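Local coordinates for endoglycosidase (Bacteroides thetaiotaomicron, PDB 6Q64), which probably hydrolyses O-glycosidic bonds as a family 18 glycoside hydrolase, taking part in the breakdown of complex N-glycans by a gut bacterium, at residues N89-L94 and D117-F121; S245-Y251 and L273-K279; S323-I327 and Y359-D364. The protein carries 1 engineered substitution. All blocks are in the same frame, centred on the assembly; numbering follows the deposited sequence.

Interaction 1. Residues N89-L94 and D117-F121; sequences NYLKML and DLKFF
Two N-H groups grip OD2 of Asp117: the backbone N of Leu91, 2.6 Å from that oxygen, and the indole NE1 of Trp80. The other carboxylate oxygen, OD1, takes the next amide along, with Lys92 N at 2.9 Å. Both backbone donors arrive on the syn side of their oxygen and somewhat out of the carboxylate plane, and their bonds are bent, 146° for Leu91 and 149° for Lys92. One carboxylate therefore spans two consecutive peptide N-H groups, which holds it against rotation and explains why an aspartate serves well here. The same backbone turns on itself, Leu94 N bonding to Leu91 O, and Asp117 reaches it with CG anti to its own N (chi1 -172°).

Lys92 packs by its hydrocarbon part. Its CG lies 3.0 Å from Asp117 OD1, a tight approach, and the extended chain then crosses Phe120 at about a right angle, CB coming 3.5 Å from CD1 of that ring. The ammonium continues to the carbonyl oxygens of Ala45 and Ile43; its charge, not in contact with the carboxylate, would probably still help keep Asp117 ionised.

The apolar half of the contact is built by leucines and Phe121. Leu91 CB sits over one face of that ring, 4.0 Å from the centroid, in a CH-pi contact displaced toward the rim. Farther out, CD1 of Leu91 meets CD1 of Leu118 at 4.0 Å, while Leu94 CD1 approaches Phe121 CE1.

In the TIM barrel this joins the loop between strands 72-76 and 100-102 to helix 112-123, which follows the second of those strands. Leu91 and Leu94 also rest on Val101 of strand 100-102, leaving the turn wedged between strand and helix.

Interaction 2. Residues S245-Y251 and L273-K279; sequences SKLVDHY and LDDWERK
The side chains of Tyr251 and Leu273 run antiparallel, one alongside the other, where two neighbouring strands of the TIM barrel, 251-254 and 280-285, begin. Leu273 CD1 lies over one face of the tyrosine ring, 4.2 Å from its centroid, while Trp276 CA stands at the ring edge. Lys279 comes at the same side chain on a slant; its chain bends at chi3 (56°), which helps bring NZ round to the phenol oxygen, 2.7 Å from Tyr251 OH. That hydroxyl in turn donates a hydrogen bond to Asp274 O, at 2.7 Å, in the carbonyl plane and on a lone pair. A phenylalanine in place of Tyr251 would probably leave Asp274 O without this donor and deprive the lysine ammonium of one acceptor.

The backbones join too: Tyr251 N donates to Lys279 O at 2.9 Å. The short side chain of Ser245 brings OG to the facing backbone, where it accepts from Asp274 N over 2.8 Å in a fairly straight bond; OG is also bonded to Thr242 O. A long, flexible lysine suits the centre because its NZ can gather several oxygens, including Val248 O at 2.9 Å. Its remaining acceptor, Ser245 O, is met by Lys279 NZ and by Val248 N from opposite faces of the carbonyl plane.

Interaction 3. Residues S323-I327 and Y359-D364; sequences SGKRI and YPGKFD
The C-terminal tail of this TIM-barrel enzyme, residues 359-364, runs beside the loop that leads into the last barrel strand, 329-333, and Arg326 is the residue that binds the two together. The backbones pass in opposite senses here, with a single hydrogen bond between them: Arg326 N donates to Lys362 O over 3.1 Å, while Lys325 CA makes a CA-H...O contact to the same oxygen.

The guanidinium adds the other hydrogen bonds across the contact. Bends at chi2 and chi3 (61° and 55°) fold the arginine chain back so that NH1 lies 2.7 Å from Tyr359 O, almost along the C=O axis and in the guanidinium plane. NH2 adds a weak second bond to that oxygen and forms a salt bridge with Asp320. Tyr359 is the residue just past helix 346-358, so the positive charge probably also suits the carbonyl-rich helix end.

Gly361 CA lies 3.3 Å above one face of the guanidinium; a beta carbon there would run into Arg326 CB, which explains the glycine. In the facing loop, Gly324 has a positive phi at which a side chain would press on the preceding carbonyl oxygen. Phe363 brings CE1 to 4.0 Å from Arg326 CG, its ring nearly perpendicular to the guanidinium. Lys325 lies extended along the chain end, CE 3.4 Å from Asp364 C, and Lys362 NZ closes a salt bridge to Asp364 OD1 at 2.8 Å. Ser323 OG accepts from Lys325 N in an ST turn.

Around the contact, Tyr359 OH bonds to Glu304, while Phe363 and Arg326 O both meet Arg278 of helix 276-279. The tail thus passes from the end of helix 346-358 across to helix 276-279, lying over the approach to strand 329-333.

From the N terminus the three contacts follow in series, none enclosing or crossing another. Interaction 1 closes a loop of 22 residues containing strand 100-102 and ties the turn before that strand to helix 112-123. Interaction 2 closes 21 residues with strand 251-254 and helix 261-268, bringing the starts of two adjacent barrel strands together on the opposite side of the chain's centre, about 27 Å between centres from interaction 1. Interaction 3 closes 31 residues around strand 329-333 and helix 346-358, fastening the C terminus. Interactions 2 and 3 touch, through Glu277 with Ser323 and Arg278 with Arg326 and Phe363, whereas interaction 1 stands apart.

Interaction 1. Residues N89-L94 and D117-F121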
loop_
_atom_site.group_PDB
_atom_site.type_symbol
_atom_site.label_atom_id
_atom_site.label_comp_id
_atom_site.label_asym_id
_atom_site.label_seq_id
_atom_site.Cartn_x
_atom_site.Cartn_y
_atom_site.Cartn_z
ATOM N N ASN A 89 -6.599 12.247 -11.399
ATOM C CA ASN A 89 -6.443 10.985 -12.186
ATOM C C ASN A 89 -4.942 10.681 -12.411
ATOM O O ASN A 89 -4.586 9.776 -13.224
ATOM C CB ASN A 89 -7.235 11.054 -13.504
ATOM C CG ASN A 89 -8.707 11.377 -13.330
ATOM O OD1 ASN A 89 -9.116 12.509 -13.557
ATOM N ND2 ASN A 89 -9.527 10.392 -12.986
ATOM N N TYR A 90 -4.082 11.399 -11.699
ATOM C CA TYR A 90 -2.617 11.425 -11.916
ATOM C C TYR A 90 -1.848 11.024 -10.642
ATOM O O TYR A 90 -1.998 11.701 -9.559
ATOM C CB TYR A 90 -2.205 12.856 -12.258
ATOM C CG TYR A 90 -2.394 13.262 -13.690
ATOM C CD1 TYR A 90 -3.606 13.768 -14.135
ATOM C CD2 TYR A 90 -1.337 13.202 -14.584
ATOM C CE1 TYR A 90 -3.771 14.160 -15.450
ATOM C CE2 TYR A 90 -1.484 13.607 -15.899
ATOM C CZ TYR A 90 -2.707 14.081 -16.338
ATOM O OH TYR A 90 -2.828 14.451 -17.652
ATOM N N LEU A 91 -0.987 10.009 -10.736
ATOM C CA LEU A 91 -0.070 9.684 -9.607
ATOM C C LEU A 91 0.816 10.899 -9.329
ATOM O O LEU A 91 1.009 11.230 -8.128
ATOM C CB LEU A 91 0.815 8.486 -9.954
ATOM C CG LEU A 91 0.101 7.152 -10.147
ATOM C CD1 LEU A 91 1.096 6.122 -10.654
ATOM C CD2 LEU A 91 -0.556 6.677 -8.860
ATOM N N LYS A 92 1.292 11.564 -10.393
ATOM C CA LYS A 92 2.353 12.604 -10.304
ATOM C C LYS A 92 1.816 13.875 -9.636
ATOM O O LYS A 92 2.617 14.734 -9.216
ATOM C CB LYS A 92 2.984 12.873 -11.674
ATOM C CG LYS A 92 2.101 13.555 -12.721
ATOM C CD LYS A 92 2.907 14.195 -13.841
ATOM C CE LYS A 92 2.045 14.625 -15.017
ATOM N NZ LYS A 92 2.823 14.773 -16.273
HETATM N N MSE A 93 0.479 13.965 -9.507
HETATM C CA MSE A 93 -0.167 15.137 -8.918
HETATM C C MSE A 93 -0.613 14.871 -7.483
HETATM O O MSE A 93 -1.262 15.707 -6.860
HETATM C CB MSE A 93 -1.394 15.573 -9.744
HETATM C CG MSE A 93 -1.092 16.154 -11.135
HETATM SE SE MSE A 93 0.391 17.441 -11.162
HETATM C CE MSE A 93 2.048 16.747 -11.918
ATOM N N LEU A 94 -0.286 13.692 -6.955
ATOM C CA LEU A 94 -0.616 13.376 -5.579
ATOM C C LEU A 94 0.192 14.292 -4.682
ATOM O O LEU A 94 1.263 14.734 -5.057
ATOM C CB LEU A 94 -0.230 11.929 -5.302
ATOM C CG LEU A 94 -1.153 10.867 -5.874
ATOM C CD1 LEU A 94 -0.494 9.490 -5.781
ATOM C CD2 LEU A 94 -2.474 10.911 -5.134
ATOM N N ASP A 117 2.963 9.049 -16.603
ATOM C CA ASP A 117 2.560 9.514 -15.252
ATOM C C ASP A 117 3.444 8.771 -14.249
ATOM O O ASP A 117 4.213 9.405 -13.510
ATOM C CB ASP A 117 1.068 9.238 -15.004
ATOM C CG ASP A 117 0.519 9.864 -13.700
ATOM O OD1 ASP A 117 1.192 10.776 -13.169
ATOM O OD2 ASP A 117 -0.571 9.421 -13.205
ATOM N N LEU A 118 3.375 7.442 -14.301
ATOM C CA LEU A 118 4.189 6.514 -13.490
ATOM C C LEU A 118 5.679 6.850 -13.633
ATOM O O LEU A 118 6.362 6.880 -12.595
ATOM C CB LEU A 118 3.887 5.088 -13.951
ATOM C CG LEU A 118 4.665 4.002 -13.213
ATOM C CD1 LEU A 118 4.262 3.982 -11.750
ATOM C CD2 LEU A 118 4.457 2.639 -13.849
ATOM N N LYS A 119 6.187 7.080 -14.847
ATOM C CA LYS A 119 7.651 7.293 -15.047
ATOM C C LYS A 119 8.064 8.521 -14.218
ATOM O O LYS A 119 9.143 8.476 -13.573
ATOM C CB LYS A 119 8.023 7.390 -16.533
ATOM C CG LYS A 119 9.493 7.712 -16.829
ATOM C CD LYS A 119 10.059 7.116 -18.113
ATOM C CE LYS A 119 10.197 5.598 -18.011
ATOM N NZ LYS A 119 10.363 4.944 -19.337
ATOM N N PHE A 120 7.216 9.555 -14.193
ATOM C CA PHE A 120 7.493 10.861 -13.538
ATOM C C PHE A 120 7.417 10.650 -12.022
ATOM O O PHE A 120 8.376 10.962 -11.273
ATOM C CB PHE A 120 6.513 11.935 -14.033
ATOM C CG PHE A 120 6.826 13.294 -13.485
ATOM C CD1 PHE A 120 6.374 13.672 -12.242
ATOM C CD2 PHE A 120 7.657 14.156 -14.165
ATOM C CE1 PHE A 120 6.716 14.903 -11.713
ATOM C CE2 PHE A 120 7.991 15.393 -13.637
ATOM C CZ PHE A 120 7.520 15.762 -12.410
ATOM N N PHE A 121 6.291 10.093 -11.588
ATOM C CA PHE A 121 6.038 9.640 -10.197
ATOM C C PHE A 121 7.232 8.858 -9.636
ATOM O O PHE A 121 7.592 9.089 -8.490
ATOM C CB PHE A 121 4.800 8.755 -10.143
ATOM C CG PHE A 121 4.354 8.428 -8.744
ATOM C CD1 PHE A 121 4.015 9.422 -7.858
ATOM C CD2 PHE A 121 4.256 7.121 -8.307
ATOM C CE1 PHE A 121 3.559 9.117 -6.586
ATOM C CE2 PHE A 121 3.811 6.827 -7.035
ATOM C CZ PHE A 121 3.453 7.826 -6.179
#

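Interaction 2. Residues S245-Y251 and L273-K279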
loop_
_atom_site.group_PDB
_atom_site.type_symbol
_atom_site.label_atom_id
_atom_site.label_comp_id
_atom_site.label_asym_id
_atom_site.label_seq_id
_atom_site.Cartn_x
_atom_site.Cartn_y
_atom_site.Cartn_z
ATOM N N SER A 245 7.531 -12.816 7.798
ATOM C CA SER A 245 7.352 -11.357 7.950
ATOM C C SER A 245 8.601 -10.599 7.452
ATOM O O SER A 245 8.463 -9.463 6.991
ATOM C CB SER A 245 6.972 -11.000 9.374
ATOM O OG SER A 245 8.114 -10.655 10.141
ATOM N N LYS A 246 9.798 -11.161 7.547
ATOM C CA LYS A 246 11.011 -10.439 7.083
ATOM C C LYS A 246 10.971 -10.284 5.561
ATOM O O LYS A 246 11.701 -9.457 5.042
ATOM C CB LYS A 246 12.285 -11.152 7.536
ATOM C CG LYS A 246 12.483 -11.129 9.044
ATOM C CD LYS A 246 13.710 -11.875 9.535
ATOM C CE LYS A 246 13.949 -11.687 11.019
ATOM N NZ LYS A 246 14.362 -12.957 11.644
ATOM N N LEU A 247 10.128 -11.039 4.868
ATOM C CA LEU A 247 10.086 -11.023 3.386
ATOM C C LEU A 247 9.042 -10.013 2.879
ATOM O O LEU A 247 8.957 -9.821 1.625
ATOM C CB LEU A 247 9.746 -12.432 2.902
ATOM C CG LEU A 247 10.830 -13.490 3.050
ATOM C CD1 LEU A 247 10.373 -14.744 2.328
ATOM C CD2 LEU A 247 12.180 -13.020 2.518
ATOM N N VAL A 248 8.319 -9.386 3.806
ATOM C CA VAL A 248 7.222 -8.426 3.536
ATOM C C VAL A 248 7.539 -7.051 4.130
ATOM O O VAL A 248 7.761 -6.941 5.342
ATOM C CB VAL A 248 5.936 -9.003 4.115
ATOM C CG1 VAL A 248 4.824 -7.982 4.120
ATOM C CG2 VAL A 248 5.549 -10.239 3.340
ATOM N N ASP A 249 7.487 -6.016 3.298
ATOM C CA ASP A 249 8.080 -4.703 3.613
ATOM C C ASP A 249 7.114 -3.917 4.505
ATOM O O ASP A 249 7.616 -3.068 5.290
ATOM C CB ASP A 249 8.487 -4.016 2.311
ATOM C CG ASP A 249 9.539 -4.791 1.540
ATOM O OD1 ASP A 249 10.615 -5.027 2.117
ATOM O OD2 ASP A 249 9.261 -5.174 0.381
ATOM N N HIS A 250 5.800 -4.154 4.426
ATOM C CA HIS A 250 4.821 -3.451 5.309
ATOM C C HIS A 250 3.622 -4.338 5.613
ATOM O O HIS A 250 3.202 -5.122 4.740
ATOM C CB HIS A 250 4.234 -2.167 4.699
ATOM C CG HIS A 250 5.192 -1.036 4.657
ATOM N ND1 HIS A 250 5.945 -0.777 3.547
ATOM C CD2 HIS A 250 5.572 -0.143 5.593
ATOM C CE1 HIS A 250 6.756 0.244 3.788
ATOM N NE2 HIS A 250 6.554 0.642 5.041
ATOM N N TYR A 251 3.087 -4.154 6.813
ATOM C CA TYR A 251 1.875 -4.823 7.326
ATOM C C TYR A 251 0.778 -3.767 7.285
ATOM O O TYR A 251 0.898 -2.768 8.020
ATOM C CB TYR A 251 2.150 -5.377 8.729
ATOM C CG TYR A 251 3.524 -5.983 8.929
ATOM C CD1 TYR A 251 4.051 -6.878 8.023
ATOM C CD2 TYR A 251 4.310 -5.661 10.011
ATOM C CE1 TYR A 251 5.323 -7.404 8.172
ATOM C CE2 TYR A 251 5.583 -6.179 10.175
ATOM C CZ TYR A 251 6.091 -7.070 9.263
ATOM O OH TYR A 251 7.332 -7.618 9.408
ATOM N N LEU A 273 5.615 -10.391 14.571
ATOM C CA LEU A 273 5.995 -9.800 13.264
ATOM C C LEU A 273 7.269 -8.994 13.439
ATOM O O LEU A 273 7.272 -8.150 14.336
ATOM C CB LEU A 273 4.908 -8.858 12.751
ATOM C CG LEU A 273 3.533 -9.451 12.491
ATOM C CD1 LEU A 273 2.579 -8.341 12.092
ATOM C CD2 LEU A 273 3.585 -10.522 11.412
ATOM N N ASP A 274 8.252 -9.207 12.563
ATOM C CA ASP A 274 9.542 -8.488 12.634
ATOM C C ASP A 274 9.189 -7.005 12.580
ATOM O O ASP A 274 8.365 -6.624 11.745
ATOM C CB ASP A 274 10.539 -8.954 11.571
ATOM C CG ASP A 274 11.923 -8.325 11.707
ATOM O OD1 ASP A 274 12.568 -8.534 12.744
ATOM O OD2 ASP A 274 12.350 -7.624 10.779
ATOM N N ASP A 275 9.689 -6.240 13.539
ATOM C CA ASP A 275 9.735 -4.765 13.465
ATOM C C ASP A 275 8.344 -4.193 13.196
ATOM O O ASP A 275 8.211 -3.290 12.375
ATOM C CB ASP A 275 10.695 -4.367 12.357
ATOM C CG ASP A 275 11.051 -2.897 12.383
ATOM O OD1 ASP A 275 10.843 -2.221 13.461
ATOM O OD2 ASP A 275 11.521 -2.446 11.330
ATOM N N TRP A 276 7.339 -4.669 13.900
ATOM C CA TRP A 276 5.944 -4.391 13.524
ATOM C C TRP A 276 5.555 -2.906 13.607
ATOM O O TRP A 276 4.790 -2.471 12.758
ATOM C CB TRP A 276 5.053 -5.282 14.353
ATOM C CG TRP A 276 5.046 -4.972 15.802
ATOM C CD1 TRP A 276 5.830 -5.519 16.767
ATOM C CD2 TRP A 276 4.137 -4.096 16.463
ATOM N NE1 TRP A 276 5.481 -5.026 17.988
ATOM C CE2 TRP A 276 4.456 -4.148 17.839
ATOM C CE3 TRP A 276 3.127 -3.241 16.019
ATOM C CZ2 TRP A 276 3.770 -3.401 18.788
ATOM C CZ3 TRP A 276 2.429 -2.511 16.954
ATOM C CH2 TRP A 276 2.755 -2.587 18.316
ATOM N N GLU A 277 6.030 -2.154 14.582
ATOM C CA GLU A 277 5.712 -0.710 14.734
ATOM C C GLU A 277 6.118 0.060 13.491
ATOM O O GLU A 277 5.250 0.743 12.939
ATOM C CB GLU A 277 6.452 -0.053 15.885
ATOM C CG GLU A 277 6.021 -0.602 17.232
ATOM C CD GLU A 277 7.056 -1.469 17.927
ATOM O OE1 GLU A 277 7.619 -2.344 17.246
ATOM O OE2 GLU A 277 7.275 -1.251 19.142
ATOM N N ARG A 278 7.370 -0.041 13.060
ATOM C CA ARG A 278 7.884 0.809 11.949
ATOM C C ARG A 278 7.428 0.279 10.582
ATOM O O ARG A 278 7.446 1.050 9.612
ATOM C CB ARG A 278 9.393 0.998 12.093
ATOM C CG ARG A 278 9.754 1.905 13.271
ATOM C CD ARG A 278 9.183 3.324 13.205
ATOM N NE ARG A 278 9.560 3.860 11.899
ATOM C CZ ARG A 278 8.812 4.619 11.110
ATOM N NH1 ARG A 278 9.295 4.997 9.940
ATOM N NH2 ARG A 278 7.600 5.004 11.459
ATOM N N LYS A 279 6.958 -0.956 10.478
ATOM C CA LYS A 279 6.500 -1.480 9.174
ATOM C C LYS A 279 4.966 -1.525 9.103
ATOM O O LYS A 279 4.416 -1.967 8.068
ATOM C CB LYS A 279 7.074 -2.869 8.942
ATOM C CG LYS A 279 8.585 -2.946 8.932
ATOM C CD LYS A 279 9.092 -4.386 8.952
ATOM C CE LYS A 279 8.576 -5.253 7.833
ATOM N NZ LYS A 279 9.298 -6.546 7.816
#

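Interaction 3. Residues S323-I327 and Y359-D364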
loop_
_atom_site.group_PDB
_atom_site.type_symbol
_atom_site.label_atom_id
_atom_site.label_comp_id
_atom_site.label_asym_id
_atom_site.label_seq_id
_atom_site.Cartn_x
_atom_site.Cartn_y
_atom_site.Cartn_z
ATOM N N SER A 323 5.755 0.701 23.013
ATOM C CA SER A 323 7.238 0.738 22.951
ATOM C C SER A 323 7.759 2.167 22.904
ATOM O O SER A 323 8.900 2.329 23.192
ATOM C CB SER A 323 7.745 -0.019 21.782
ATOM O OG SER A 323 7.637 0.742 20.604
ATOM N N GLY A 324 6.962 3.138 22.465
ATOM C CA GLY A 324 7.372 4.541 22.274
ATOM C C GLY A 324 7.625 4.857 20.802
ATOM O O GLY A 324 7.851 6.007 20.453
ATOM N N LYS A 325 7.633 3.855 19.955
ATOM C CA LYS A 325 7.914 4.051 18.521
ATOM C C LYS A 325 6.662 4.543 17.809
ATOM O O LYS A 325 5.527 4.297 18.275
ATOM C CB LYS A 325 8.346 2.739 17.879
ATOM C CG LYS A 325 9.822 2.469 18.052
ATOM C CD LYS A 325 10.200 1.092 17.632
ATOM C CE LYS A 325 11.630 0.762 17.973
ATOM N NZ LYS A 325 11.834 -0.697 17.890
ATOM N N ARG A 326 6.897 5.202 16.685
ATOM C CA ARG A 326 5.843 5.880 15.913
ATOM C C ARG A 326 5.442 4.875 14.842
ATOM O O ARG A 326 6.342 4.182 14.288
ATOM C CB ARG A 326 6.352 7.247 15.430
ATOM C CG ARG A 326 5.528 7.909 14.337
ATOM C CD ARG A 326 4.095 8.194 14.755
ATOM N NE ARG A 326 3.960 8.974 15.974
ATOM C CZ ARG A 326 4.257 10.269 16.110
ATOM N NH1 ARG A 326 4.705 11.000 15.101
ATOM N NH2 ARG A 326 4.055 10.853 17.269
ATOM N N ILE A 327 4.140 4.759 14.628
ATOM C CA ILE A 327 3.560 3.922 13.548
ATOM C C ILE A 327 4.370 4.210 12.307
ATOM O O ILE A 327 4.879 5.291 12.215
ATOM C CB ILE A 327 2.080 4.252 13.339
ATOM C CG1 ILE A 327 1.378 3.174 12.526
ATOM C CG2 ILE A 327 1.924 5.623 12.698
ATOM C CD1 ILE A 327 1.247 1.852 13.206
ATOM N N TYR A 359 3.800 16.638 15.743
ATOM C CA TYR A 359 4.101 15.627 16.776
ATOM C C TYR A 359 5.246 14.748 16.297
ATOM O O TYR A 359 5.051 13.608 15.895
ATOM C CB TYR A 359 2.877 14.755 17.034
ATOM C CG TYR A 359 1.686 15.471 17.598
ATOM C CD1 TYR A 359 0.745 16.066 16.773
ATOM C CD2 TYR A 359 1.452 15.489 18.957
ATOM C CE1 TYR A 359 -0.372 16.711 17.297
ATOM C CE2 TYR A 359 0.355 16.147 19.496
ATOM C CZ TYR A 359 -0.560 16.766 18.668
ATOM O OH TYR A 359 -1.653 17.359 19.208
ATOM N N PRO A 360 6.490 15.248 16.305
ATOM C CA PRO A 360 7.608 14.464 15.790
ATOM C C PRO A 360 7.713 13.131 16.548
ATOM O O PRO A 360 7.588 13.115 17.722
ATOM C CB PRO A 360 8.866 15.319 15.970
ATOM C CG PRO A 360 8.377 16.631 16.582
ATOM C CD PRO A 360 6.876 16.562 16.807
ATOM N N GLY A 361 7.842 12.052 15.800
ATOM C CA GLY A 361 7.855 10.692 16.327
ATOM C C GLY A 361 9.262 10.241 16.660
ATOM O O GLY A 361 10.200 10.953 16.320
ATOM N N LYS A 362 9.364 9.084 17.319
ATOM C CA LYS A 362 10.639 8.412 17.657
ATOM C C LYS A 362 10.733 7.148 16.789
ATOM O O LYS A 362 9.708 6.435 16.627
ATOM C CB LYS A 362 10.638 8.203 19.164
ATOM C CG LYS A 362 11.899 7.601 19.732
ATOM C CD LYS A 362 11.613 6.598 20.854
ATOM C CE LYS A 362 12.847 5.876 21.358
ATOM N NZ LYS A 362 14.055 6.738 21.297
ATOM N N PHE A 363 11.901 6.894 16.190
ATOM C CA PHE A 363 12.080 5.812 15.180
ATOM C C PHE A 363 13.186 4.819 15.587
ATOM O O PHE A 363 13.950 4.455 14.685
ATOM C CB PHE A 363 12.368 6.471 13.826
ATOM C CG PHE A 363 11.303 7.430 13.365
ATOM C CD1 PHE A 363 10.080 6.968 12.923
ATOM C CD2 PHE A 363 11.487 8.783 13.430
ATOM C CE1 PHE A 363 9.068 7.830 12.534
ATOM C CE2 PHE A 363 10.472 9.646 13.049
ATOM C CZ PHE A 363 9.269 9.173 12.599
ATOM N N ASP A 364 13.269 4.382 16.860
ATOM C CA ASP A 364 14.354 3.479 17.364
ATOM C C ASP A 364 14.094 3.015 18.807
ATOM O O ASP A 364 13.253 3.540 19.553
ATOM C CB ASP A 364 15.714 4.176 17.297
ATOM C CG ASP A 364 15.702 5.586 17.869
ATOM O OD1 ASP A 364 14.932 5.846 18.829
ATOM O OD2 ASP A 364 16.457 6.424 17.345
#